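Local coordinates for protein twin-arginine translocation pathway signal (Rhodoferax ferrireducens, PDB 5IM2) that probably serves as the solute-binding component of a TRAP transporter, capturing small carboxylates such as the benzoate bound in its pocket, at residues Gly188-Arg192 and Gly224-Ala230; Val172-Lys178 and Thr245-Phe251; Phe129-Met135 and Gly256-Thr262. All coordinates share one frame; numbering follows the deposited sequence.

Contact 1. Residues Gly188-Arg192 and Gly224-Ala230; sequences GLKMR and GTIDGAA. With BEZ (benzoic acid), chain B.
Arg192 and Ala229 form one parallel bridge, Met191 and Gly228 the next, pairing neighbouring strands in the mixed sheet of one lobe of this TRAP-type solute-binding protein. The axes of strands 190-192 and 228-230 differ by 36°, and two bonds join them: Arg192 N gives a nearly straight one to Gly228 O at 3.0 Å, and Ala230 N returns one to Arg192 O. The buried part is close-packed. The Met191 chain bends at both chi2 and chi3, which folds SD and CE back over the backbone of Gly228 and Ala229, with Met191 SD 3.7 Å from Gly228 CA. Any beta carbon at Gly228 would collide with that sulfur. On the face shared by Ala229 and Arg192, the methyl of Ala229 lies against Arg192 CB; Ile226 CD1 also reaches that carbon.

Toward the start of the strands the contact becomes partly exposed and polar. Lys190 N donates to Asp227 OD2 at 2.9 Å, from its anti side and out of the carboxylate plane, while Asp227 N binds Lys190 O, so side chain and backbone together grip one residue. The Lys190 chain runs past Thr225 O, and its NZ meets Gly224 O where helix 217-223 has ended.

At the buried end, the Arg192 guanidinium is held by several acceptors. Met212 O takes a bond from NH2, and Ala230 O meets Arg192 NH1 at 3.1 Å, almost in the guanidinium plane. Thus oriented, the group faces the benzoate carboxylate with two bonds, Arg192 NH1 to benzoate O1 and Arg192 NH2 to benzoate O2, each 2.7 Å.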
loop_
_atom_site.group_PDB
_atom_site.type_symbol
_atom_site.label_atom_id
_atom_site.label_comp_id
_atom_site.label_asym_id
_atom_site.label_seq_id
_atom_site.Cartn_x
_atom_site.Cartn_y
_atom_site.Cartn_z
ATOM N N GLY A 188 -3.162 11.795 -21.877
ATOM C CA GLY A 188 -4.583 12.088 -21.859
ATOM C C GLY A 188 -5.460 10.990 -21.307
ATOM O O GLY A 188 -6.668 11.196 -21.196
ATOM N N LEU A 189 -4.910 9.825 -20.958
ATOM C CA LEU A 189 -5.702 8.796 -20.307
ATOM C C LEU A 189 -6.049 9.180 -18.882
ATOM O O LEU A 189 -5.197 9.631 -18.115
ATOM C CB LEU A 189 -4.965 7.460 -20.263
ATOM C CG LEU A 189 -4.669 6.743 -21.585
ATOM C CD1 LEU A 189 -4.137 5.334 -21.293
ATOM C CD2 LEU A 189 -5.889 6.662 -22.469
ATOM N N LYS A 190 -7.307 8.960 -18.519
ATOM C CA LYS A 190 -7.751 9.132 -17.139
ATOM C C LYS A 190 -7.346 7.896 -16.345
ATOM O O LYS A 190 -7.939 6.831 -16.507
ATOM C CB LYS A 190 -9.262 9.350 -17.088
ATOM C CG LYS A 190 -9.723 10.691 -17.615
ATOM C CD LYS A 190 -11.234 10.770 -17.664
ATOM C CE LYS A 190 -11.853 9.667 -18.554
ATOM N NZ LYS A 190 -13.313 9.876 -18.843
ATOM N N MET A 191 -6.337 8.040 -15.481
ATOM C CA MET A 191 -5.709 6.932 -14.766
ATOM C C MET A 191 -5.855 7.110 -13.264
ATOM O O MET A 191 -5.440 8.130 -12.713
ATOM C CB MET A 191 -4.229 6.839 -15.127
ATOM C CG MET A 191 -3.986 6.437 -16.571
ATOM S SD MET A 191 -4.562 4.756 -16.994
ATOM C CE MET A 191 -3.491 3.775 -15.943
ATOM N N ARG A 192 -6.352 6.071 -12.597
ATOM C CA ARG A 192 -6.486 6.078 -11.142
ATOM C C ARG A 192 -5.159 5.786 -10.448
ATOM O O ARG A 192 -4.414 4.873 -10.841
ATOM C CB ARG A 192 -7.522 5.040 -10.697
ATOM C CG ARG A 192 -7.702 4.917 -9.202
ATOM C CD ARG A 192 -6.727 3.898 -8.559
ATOM N NE ARG A 192 -6.971 3.807 -7.130
ATOM C CZ ARG A 192 -6.317 2.994 -6.302
ATOM N NH1 ARG A 192 -5.347 2.181 -6.754
ATOM N NH2 ARG A 192 -6.634 3.004 -5.027
ATOM N N GLY A 224 -17.094 4.851 -16.665
ATOM C CA GLY A 224 -16.152 5.479 -17.574
ATOM C C GLY A 224 -15.479 6.741 -17.080
ATOM O O GLY A 224 -14.954 7.498 -17.899
ATOM N N THR A 225 -15.459 7.005 -15.767
ATOM C CA THR A 225 -14.722 8.174 -15.304
ATOM C C THR A 225 -13.227 7.924 -15.255
ATOM O O THR A 225 -12.459 8.873 -15.043
ATOM C CB THR A 225 -15.220 8.656 -13.930
ATOM O OG1 THR A 225 -15.202 7.592 -12.982
ATOM C CG2 THR A 225 -16.653 9.223 -14.042
ATOM N N ILE A 226 -12.790 6.672 -15.421
ATOM C CA ILE A 226 -11.378 6.364 -15.608
ATOM C C ILE A 226 -11.221 5.380 -16.758
ATOM O O ILE A 226 -12.091 4.538 -17.012
ATOM C CB ILE A 226 -10.712 5.806 -14.324
ATOM C CG1 ILE A 226 -11.441 4.572 -13.795
ATOM C CG2 ILE A 226 -10.626 6.886 -13.261
ATOM C CD1 ILE A 226 -10.724 3.938 -12.611
ATOM N N ASP A 227 -10.080 5.504 -17.453
ATOM C CA ASP A 227 -9.654 4.624 -18.528
ATOM C C ASP A 227 -8.834 3.436 -18.019
ATOM O O ASP A 227 -8.650 2.456 -18.737
ATOM C CB ASP A 227 -8.808 5.426 -19.527
ATOM C CG ASP A 227 -9.615 6.531 -20.222
ATOM O OD1 ASP A 227 -10.766 6.230 -20.580
ATOM O OD2 ASP A 227 -9.116 7.682 -20.420
ATOM N N GLY A 228 -8.309 3.529 -16.815
ATOM C CA GLY A 228 -7.384 2.531 -16.319
ATOM C C GLY A 228 -7.022 2.869 -14.898
ATOM O O GLY A 228 -7.444 3.901 -14.351
ATOM N N ALA A 229 -6.237 1.971 -14.298
ATOM C CA ALA A 229 -5.889 2.078 -12.889
ATOM C C ALA A 229 -4.491 1.539 -12.666
ATOM O O ALA A 229 -4.077 0.559 -13.293
ATOM C CB ALA A 229 -6.851 1.299 -11.985
ATOM N N ALA A 230 -3.802 2.159 -11.719
ATOM C CA ALA A 230 -2.547 1.641 -11.204
ATOM C C ALA A 230 -2.874 0.777 -9.988
ATOM O O ALA A 230 -3.481 1.261 -9.039
ATOM C CB ALA A 230 -1.627 2.803 -10.827
HETATM C C BEZ B . -4.791 0.396 -3.767
HETATM O O1 BEZ B . -4.126 0.673 -4.806
HETATM O O2 BEZ B . -5.616 1.230 -3.324
HETATM C C1 BEZ B . -4.616 -0.933 -3.095
HETATM C C2 BEZ B . -5.338 -1.226 -1.942
HETATM C C3 BEZ B . -5.182 -2.482 -1.353
HETATM C C4 BEZ B . -4.302 -3.399 -1.903
HETATM C C5 BEZ B . -3.569 -3.093 -3.033
HETATM C C6 BEZ B . -3.729 -1.842 -3.638
#

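Contact 2. Residues Val172-Lys178 and Thr245-Phe251; sequences VFHTKDK and TRFHSEF
His174 and His248 face each other as a non-hydrogen-bonded antiparallel pair, and their imidazoles are joined by a hydrogen bond between His174 ND1 and His248 ND1 at 2.8 Å. In both residues CG stands anti to the carbonyl carbon (chi1 near -48°), which brings the two rings together on one face of the sheet. They touch rim to rim with planes 69° apart, and each ND1 lies in the plane of the other ring. Trp233 packs against both rings; His174 NE2 is bonded to Leu231 O and His248 NE2 to Asn315.

On the face that carries Phe173, CE2 of its ring comes 3.9 Å from CE1 of Phe251, and the side chains cross at a slant. Phe328, from helix 322-332, touches both. Val172 turns CG1 toward Ser249 O, leaving CG2 beside Glu250 CB.

Near Thr175 the ladder is interrupted by a classic beta bulge: Arg246 N and Phe247 N both donate to Thr175 O, at 3.0 and 3.1 Å. Thr175 OG1 sits between its own N and carbonyl carbon (chi1 49°), where it donates a hydrogen bond forward to Lys178 O at 2.7 Å and closes the turn after the strand. The Phe247 ring packs against that turn, with Lys178 C over one face. On the solvent side Asp177 OD1 forms a salt bridge with Arg246 NH2 at 2.8 Å, although the arginine is poorly ordered.

With either ND1 able to donate, the histidine bond requires one nitrogen to carry a proton and the other to accept it, so having both ND1 atoms protonated at once would probably be disfavoured.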
loop_
_atom_site.group_PDB
_atom_site.type_symbol
_atom_site.label_atom_id
_atom_site.label_comp_id
_atom_site.label_asym_id
_atom_site.label_seq_id
_atom_site.Cartn_x
_atom_site.Cartn_y
_atom_site.Cartn_z
ATOM N N VAL A 172 1.335 -1.977 -11.348
ATOM C CA VAL A 172 1.080 -2.385 -12.725
ATOM C C VAL A 172 0.003 -1.456 -13.285
ATOM O O VAL A 172 -0.851 -0.965 -12.545
ATOM C CB VAL A 172 0.637 -3.881 -12.766
ATOM C CG1 VAL A 172 0.209 -4.336 -14.140
ATOM C CG2 VAL A 172 1.733 -4.790 -12.220
ATOM N N PHE A 173 0.046 -1.210 -14.593
ATOM C CA PHE A 173 -1.009 -0.470 -15.279
ATOM C C PHE A 173 -2.065 -1.427 -15.826
ATOM O O PHE A 173 -1.736 -2.373 -16.547
ATOM C CB PHE A 173 -0.463 0.335 -16.462
ATOM C CG PHE A 173 0.494 1.429 -16.095
ATOM C CD1 PHE A 173 0.106 2.455 -15.246
ATOM C CD2 PHE A 173 1.765 1.453 -16.640
ATOM C CE1 PHE A 173 0.988 3.467 -14.917
ATOM C CE2 PHE A 173 2.641 2.486 -16.352
ATOM C CZ PHE A 173 2.251 3.492 -15.492
ATOM N N HIS A 174 -3.332 -1.105 -15.582
ATOM C CA HIS A 174 -4.467 -1.878 -16.075
ATOM C C HIS A 174 -5.367 -0.922 -16.835
ATOM O O HIS A 174 -5.881 0.039 -16.251
ATOM C CB HIS A 174 -5.220 -2.528 -14.919
ATOM C CG HIS A 174 -4.308 -3.203 -13.946
ATOM N ND1 HIS A 174 -3.881 -4.501 -14.113
ATOM C CD2 HIS A 174 -3.712 -2.751 -12.816
ATOM C CE1 HIS A 174 -3.040 -4.817 -13.146
ATOM N NE2 HIS A 174 -2.920 -3.773 -12.339
ATOM N N THR A 175 -5.538 -1.159 -18.135
ATOM C CA THR A 175 -6.298 -0.244 -18.977
ATOM C C THR A 175 -7.363 -0.991 -19.763
ATOM O O THR A 175 -7.231 -2.175 -20.064
ATOM C CB THR A 175 -5.384 0.484 -19.942
ATOM O OG1 THR A 175 -4.542 -0.482 -20.576
ATOM C CG2 THR A 175 -4.497 1.489 -19.180
ATOM N N LYS A 176 -8.420 -0.272 -20.111
ATOM C CA LYS A 176 -9.519 -0.876 -20.841
ATOM C C LYS A 176 -9.190 -1.092 -22.318
ATOM O O LYS A 176 -9.503 -2.153 -22.867
ATOM C CB LYS A 176 -10.773 -0.005 -20.694
ATOM C CG LYS A 176 -11.364 -0.011 -19.285
ATOM C CD LYS A 176 -12.762 0.567 -19.238
ATOM C CE LYS A 176 -12.746 2.039 -18.948
ATOM N NZ LYS A 176 -14.117 2.634 -19.088
ATOM N N ASP A 177 -8.558 -0.107 -22.970
ATOM C CA ASP A 177 -8.477 -0.064 -24.430
ATOM C C ASP A 177 -7.067 0.100 -24.990
ATOM O O ASP A 177 -6.797 -0.385 -26.095
ATOM C CB ASP A 177 -9.325 1.095 -24.974
ATOM C CG ASP A 177 -10.784 1.021 -24.549
ATOM O OD1 ASP A 177 -11.453 -0.003 -24.818
ATOM O OD2 ASP A 177 -11.267 2.005 -23.942
ATOM N N LYS A 178 -6.182 0.827 -24.302
ATOM C CA LYS A 178 -4.867 1.167 -24.846
ATOM C C LYS A 178 -3.789 0.341 -24.168
ATOM O O LYS A 178 -3.677 0.349 -22.942
ATOM C CB LYS A 178 -4.503 2.653 -24.683
ATOM C CG LYS A 178 -3.463 3.054 -25.772
ATOM C CD LYS A 178 -3.065 4.508 -25.820
ATOM C CE LYS A 178 -2.301 4.816 -27.117
ATOM N NZ LYS A 178 -3.175 5.375 -28.216
ATOM N N THR A 245 -10.891 -4.689 -17.500
ATOM C CA THR A 245 -9.789 -4.133 -18.284
ATOM C C THR A 245 -9.236 -5.249 -19.160
ATOM O O THR A 245 -9.453 -6.430 -18.890
ATOM C CB THR A 245 -8.671 -3.528 -17.395
ATOM O OG1 THR A 245 -8.125 -4.525 -16.527
ATOM C CG2 THR A 245 -9.174 -2.349 -16.563
ATOM N N ARG A 246 -8.549 -4.869 -20.243
ATOM C CA ARG A 246 -8.059 -5.839 -21.219
ATOM C C ARG A 246 -6.549 -5.872 -21.336
ATOM O O ARG A 246 -6.013 -6.848 -21.875
ATOM C CB ARG A 246 -8.607 -5.549 -22.630
ATOM C CG ARG A 246 -9.944 -6.147 -22.953
ATOM C CD ARG A 246 -10.233 -6.017 -24.454
ATOM N NE ARG A 246 -10.432 -4.626 -24.852
ATOM C CZ ARG A 246 -11.615 -4.027 -24.959
ATOM N NH1 ARG A 246 -12.739 -4.689 -24.708
ATOM N NH2 ARG A 246 -11.680 -2.753 -25.324
ATOM N N PHE A 247 -5.864 -4.815 -20.915
ATOM C CA PHE A 247 -4.443 -4.647 -21.147
ATOM C C PHE A 247 -3.754 -4.423 -19.810
ATOM O O PHE A 247 -4.270 -3.703 -18.951
ATOM C CB PHE A 247 -4.179 -3.470 -22.089
ATOM C CG PHE A 247 -4.664 -3.705 -23.473
ATOM C CD1 PHE A 247 -3.876 -4.374 -24.388
ATOM C CD2 PHE A 247 -5.918 -3.263 -23.856
ATOM C CE1 PHE A 247 -4.330 -4.596 -25.671
ATOM C CE2 PHE A 247 -6.375 -3.476 -25.134
ATOM C CZ PHE A 247 -5.582 -4.148 -26.045
ATOM N N HIS A 248 -2.599 -5.060 -19.634
ATOM C CA HIS A 248 -1.832 -4.933 -18.405
ATOM C C HIS A 248 -0.370 -4.738 -18.763
ATOM O O HIS A 248 0.193 -5.537 -19.518
ATOM C CB HIS A 248 -2.021 -6.183 -17.553
ATOM C CG HIS A 248 -3.456 -6.585 -17.414
ATOM N ND1 HIS A 248 -4.253 -6.163 -16.370
ATOM C CD2 HIS A 248 -4.250 -7.330 -18.210
ATOM C CE1 HIS A 248 -5.476 -6.637 -16.530
ATOM N NE2 HIS A 248 -5.495 -7.360 -17.633
ATOM N N SER A 249 0.241 -3.687 -18.235
ATOM C CA SER A 249 1.659 -3.436 -18.437
ATOM C C SER A 249 2.353 -3.447 -17.081
ATOM O O SER A 249 2.112 -2.572 -16.247
ATOM C CB SER A 249 1.872 -2.113 -19.168
ATOM O OG SER A 249 1.601 -2.330 -20.535
ATOM N N GLU A 250 3.199 -4.450 -16.868
ATOM C CA GLU A 250 4.076 -4.524 -15.716
ATOM C C GLU A 250 5.475 -4.058 -16.124
ATOM O O GLU A 250 5.761 -3.822 -17.294
ATOM C CB GLU A 250 4.095 -5.957 -15.158
ATOM C CG GLU A 250 4.637 -6.963 -16.158
ATOM C CD GLU A 250 4.336 -8.436 -15.830
ATOM O OE1 GLU A 250 3.580 -8.737 -14.873
ATOM O OE2 GLU A 250 4.867 -9.303 -16.563
ATOM N N PHE A 251 6.337 -3.880 -15.128
ATOM C CA PHE A 251 7.723 -3.492 -15.349
ATOM C C PHE A 251 8.629 -4.688 -15.105
ATOM O O PHE A 251 8.530 -5.334 -14.058
ATOM C CB PHE A 251 8.109 -2.342 -14.415
ATOM C CG PHE A 251 7.584 -1.025 -14.875
ATOM C CD1 PHE A 251 6.271 -0.686 -14.661
ATOM C CD2 PHE A 251 8.389 -0.165 -15.597
ATOM C CE1 PHE A 251 5.773 0.529 -15.127
ATOM C CE2 PHE A 251 7.896 1.050 -16.049
ATOM C CZ PHE A 251 6.607 1.382 -15.834
#

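Contact 3. Residues Phe129-Met135 and Gly256-Thr262; sequences FELPFMM and GALYTAT
Phe133 and Leu258 are the nearest CA pair, 4.9 Å apart, of two largely irregular segments; a short 3-10 turn at Phe129-Glu130 opens the first. Phe133 N donates to Leu258 O at 3.1 Å, coming from above the carbonyl plane. Phe133 itself has positive phi and psi (54° and 51°), which bends the chain here. Elsewhere waters replace direct pairing: water 1 links Phe129 O and Leu131 O to Thr260 N, while waters 3 and 4 join Met135 to Ala257.

In this family 7 solute-binding protein, the contact ties the loop before helix 138-152 to the loop leading into strand 262-267, deep in the chain. The Phe133 ring lies with one face over Leu258 CA, 3.9 Å from the ring centroid, a CH-pi contact, and Leu258 CD1 reaches CE2. Met135, with CG anti to its N (chi1 173°), runs extended to SD and bends at chi3, so that CE touches both Thr260 CB (3.6 Å) and Ala257 CB.

Glu130 stretches beyond CG to place OE2 opposite Thr262 N at 3.1 Å, received on the anti lone pair, while OE1 binds Thr195. Water 2 bridges OE2 and Thr262 OG1. An alanine at this position removes the carboxylate, which would probably leave the buried Thr262 amide and the Thr195 hydroxyl without their partner oxygens. Thr260 O, buried here with no hydrogen-bonding partner in the model, lies 3.3 Å from Glu130 CG.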
loop_
_atom_site.group_PDB
_atom_site.type_symbol
_atom_site.label_atom_id
_atom_site.label_comp_id
_atom_site.label_asym_id
_atom_site.label_seq_id
_atom_site.Cartn_x
_atom_site.Cartn_y
_atom_site.Cartn_z
ATOM N N PHE A 129 8.228 6.364 0.417
ATOM C CA PHE A 129 8.253 5.006 -0.136
ATOM C C PHE A 129 7.380 4.842 -1.360
ATOM O O PHE A 129 7.492 3.817 -2.061
ATOM C CB PHE A 129 7.845 4.006 0.949
ATOM C CG PHE A 129 8.889 3.873 2.000
ATOM C CD1 PHE A 129 10.037 3.134 1.762
ATOM C CD2 PHE A 129 8.801 4.593 3.191
ATOM C CE1 PHE A 129 11.033 3.081 2.693
ATOM C CE2 PHE A 129 9.801 4.538 4.133
ATOM C CZ PHE A 129 10.921 3.800 3.887
ATOM N N GLU A 130 6.568 5.854 -1.650
ATOM C CA GLU A 130 5.670 5.908 -2.795
ATOM C C GLU A 130 6.266 6.683 -3.961
ATOM O O GLU A 130 5.635 6.772 -5.020
ATOM C CB GLU A 130 4.329 6.542 -2.386
ATOM C CG GLU A 130 3.635 5.702 -1.319
ATOM C CD GLU A 130 2.297 6.241 -0.855
ATOM O OE1 GLU A 130 1.940 7.378 -1.197
ATOM O OE2 GLU A 130 1.609 5.503 -0.125
ATOM N N LEU A 131 7.496 7.182 -3.827
ATOM C CA LEU A 131 8.143 7.926 -4.891
ATOM C C LEU A 131 8.610 6.983 -5.993
ATOM O O LEU A 131 8.716 5.770 -5.796
ATOM C CB LEU A 131 9.331 8.721 -4.338
ATOM C CG LEU A 131 8.990 9.767 -3.270
ATOM C CD1 LEU A 131 10.243 10.308 -2.691
ATOM C CD2 LEU A 131 8.174 10.884 -3.867
ATOM N N PRO A 132 8.891 7.502 -7.176
ATOM C CA PRO A 132 9.171 6.598 -8.292
ATOM C C PRO A 132 10.426 5.766 -8.039
ATOM O O PRO A 132 11.451 6.273 -7.565
ATOM C CB PRO A 132 9.326 7.549 -9.484
ATOM C CG PRO A 132 8.465 8.668 -9.128
ATOM C CD PRO A 132 8.653 8.873 -7.650
ATOM N N PHE A 133 10.329 4.479 -8.354
ATOM C CA PHE A 133 11.498 3.581 -8.402
ATOM C C PHE A 133 12.289 3.609 -7.084
ATOM O O PHE A 133 13.510 3.833 -7.055
ATOM C CB PHE A 133 12.371 3.924 -9.610
ATOM C CG PHE A 133 11.651 3.731 -10.918
ATOM C CD1 PHE A 133 11.498 2.474 -11.442
ATOM C CD2 PHE A 133 11.086 4.795 -11.591
ATOM C CE1 PHE A 133 10.824 2.264 -12.599
ATOM C CE2 PHE A 133 10.408 4.596 -12.764
ATOM C CZ PHE A 133 10.285 3.327 -13.292
ATOM N N MET A 134 11.561 3.408 -5.974
ATOM C CA MET A 134 12.140 3.288 -4.630
ATOM C C MET A 134 12.288 1.843 -4.166
ATOM O O MET A 134 13.299 1.497 -3.534
ATOM C CB MET A 134 11.291 4.036 -3.602
ATOM C CG MET A 134 11.309 5.529 -3.703
ATOM S SD MET A 134 12.909 6.229 -3.239
ATOM C CE MET A 134 12.953 5.837 -1.525
ATOM N N MET A 135 11.325 0.990 -4.472
ATOM C CA MET A 135 11.260 -0.326 -3.843
ATOM C C MET A 135 12.150 -1.337 -4.542
ATOM O O MET A 135 12.305 -1.333 -5.756
ATOM C CB MET A 135 9.814 -0.832 -3.851
ATOM C CG MET A 135 9.651 -2.264 -3.374
ATOM S SD MET A 135 7.948 -2.858 -3.369
ATOM C CE MET A 135 7.461 -2.357 -4.932
ATOM N N GLY A 256 13.378 -2.059 -12.084
ATOM C CA GLY A 256 12.815 -1.541 -10.850
ATOM C C GLY A 256 11.302 -1.569 -10.838
ATOM O O GLY A 256 10.633 -2.152 -11.691
ATOM N N ALA A 257 10.762 -0.945 -9.793
ATOM C CA ALA A 257 9.332 -0.903 -9.545
ATOM C C ALA A 257 8.882 0.537 -9.679
ATOM O O ALA A 257 9.359 1.408 -8.949
ATOM C CB ALA A 257 9.002 -1.431 -8.151
ATOM N N LEU A 258 7.936 0.784 -10.571
ATOM C CA LEU A 258 7.513 2.153 -10.803
ATOM C C LEU A 258 7.032 2.807 -9.510
ATOM O O LEU A 258 7.421 3.935 -9.196
ATOM C CB LEU A 258 6.409 2.190 -11.864
ATOM C CG LEU A 258 5.828 3.601 -12.096
ATOM C CD1 LEU A 258 6.887 4.505 -12.658
ATOM C CD2 LEU A 258 4.660 3.506 -13.039
ATOM N N TYR A 259 6.157 2.132 -8.757
ATOM C CA TYR A 259 5.711 2.668 -7.473
ATOM C C TYR A 259 5.235 1.521 -6.585
ATOM O O TYR A 259 4.974 0.408 -7.041
ATOM C CB TYR A 259 4.573 3.718 -7.638
ATOM C CG TYR A 259 3.231 3.067 -7.786
ATOM C CD1 TYR A 259 2.815 2.556 -9.000
ATOM C CD2 TYR A 259 2.409 2.892 -6.683
ATOM C CE1 TYR A 259 1.598 1.884 -9.122
ATOM C CE2 TYR A 259 1.188 2.228 -6.795
ATOM C CZ TYR A 259 0.797 1.724 -8.014
ATOM O OH TYR A 259 -0.409 1.058 -8.114
ATOM N N THR A 260 5.108 1.834 -5.303
ATOM C CA THR A 260 4.306 1.048 -4.375
ATOM C C THR A 260 3.558 2.009 -3.459
ATOM O O THR A 260 3.840 3.213 -3.403
ATOM C CB THR A 260 5.173 0.045 -3.607
ATOM O OG1 THR A 260 4.318 -0.819 -2.859
ATOM C CG2 THR A 260 6.166 0.729 -2.671
ATOM N N ALA A 261 2.558 1.479 -2.768
ATOM C CA ALA A 261 1.810 2.244 -1.783
ATOM C C ALA A 261 2.099 1.695 -0.394
ATOM O O ALA A 261 2.416 0.525 -0.233
ATOM C CB ALA A 261 0.303 2.211 -2.071
ATOM N N THR A 262 2.002 2.565 0.604
ATOM C CA THR A 262 2.221 2.202 1.988
ATOM C C THR A 262 0.913 1.913 2.690
ATOM O O THR A 262 -0.132 2.479 2.374
ATOM C CB THR A 262 2.961 3.297 2.755
ATOM O OG1 THR A 262 2.214 4.511 2.734
ATOM C CG2 THR A 262 4.295 3.519 2.148
HETATM O O HOH W 1 7.417 3.649 -4.734
HETATM O O HOH W 2 0.276 6.207 1.966
HETATM O O HOH W 3 9.094 1.901 -6.071
HETATM O O HOH W 4 12.544 0.449 -7.984
#

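How the contacts relate
Contacts 1 and 2 belong to one six-stranded sheet, their centres about 10 Å apart. Strands 171-175 and 228-232 are neighbours there, and the probable bonds Ala229 N to His174 O (2.8 Å) and Lys176 N to Asp227 O (3.1 Å) join them. Contact 3 lies about 20 Å from contact 1 and 18 Å from contact 2, centre to centre, and closer to the molecule's centre (about 10 Å, against 19 Å for both). It meets contact 2 where Leu258 CD2 packs 3.4 Å from Phe173 CZ, and contact 1 where Tyr259 OH approaches Ala230 C. Contact 1 supplies benzoate's arginine; the side chains of Tyr259 and His174 stand about 5 and 9 Å from the ligand.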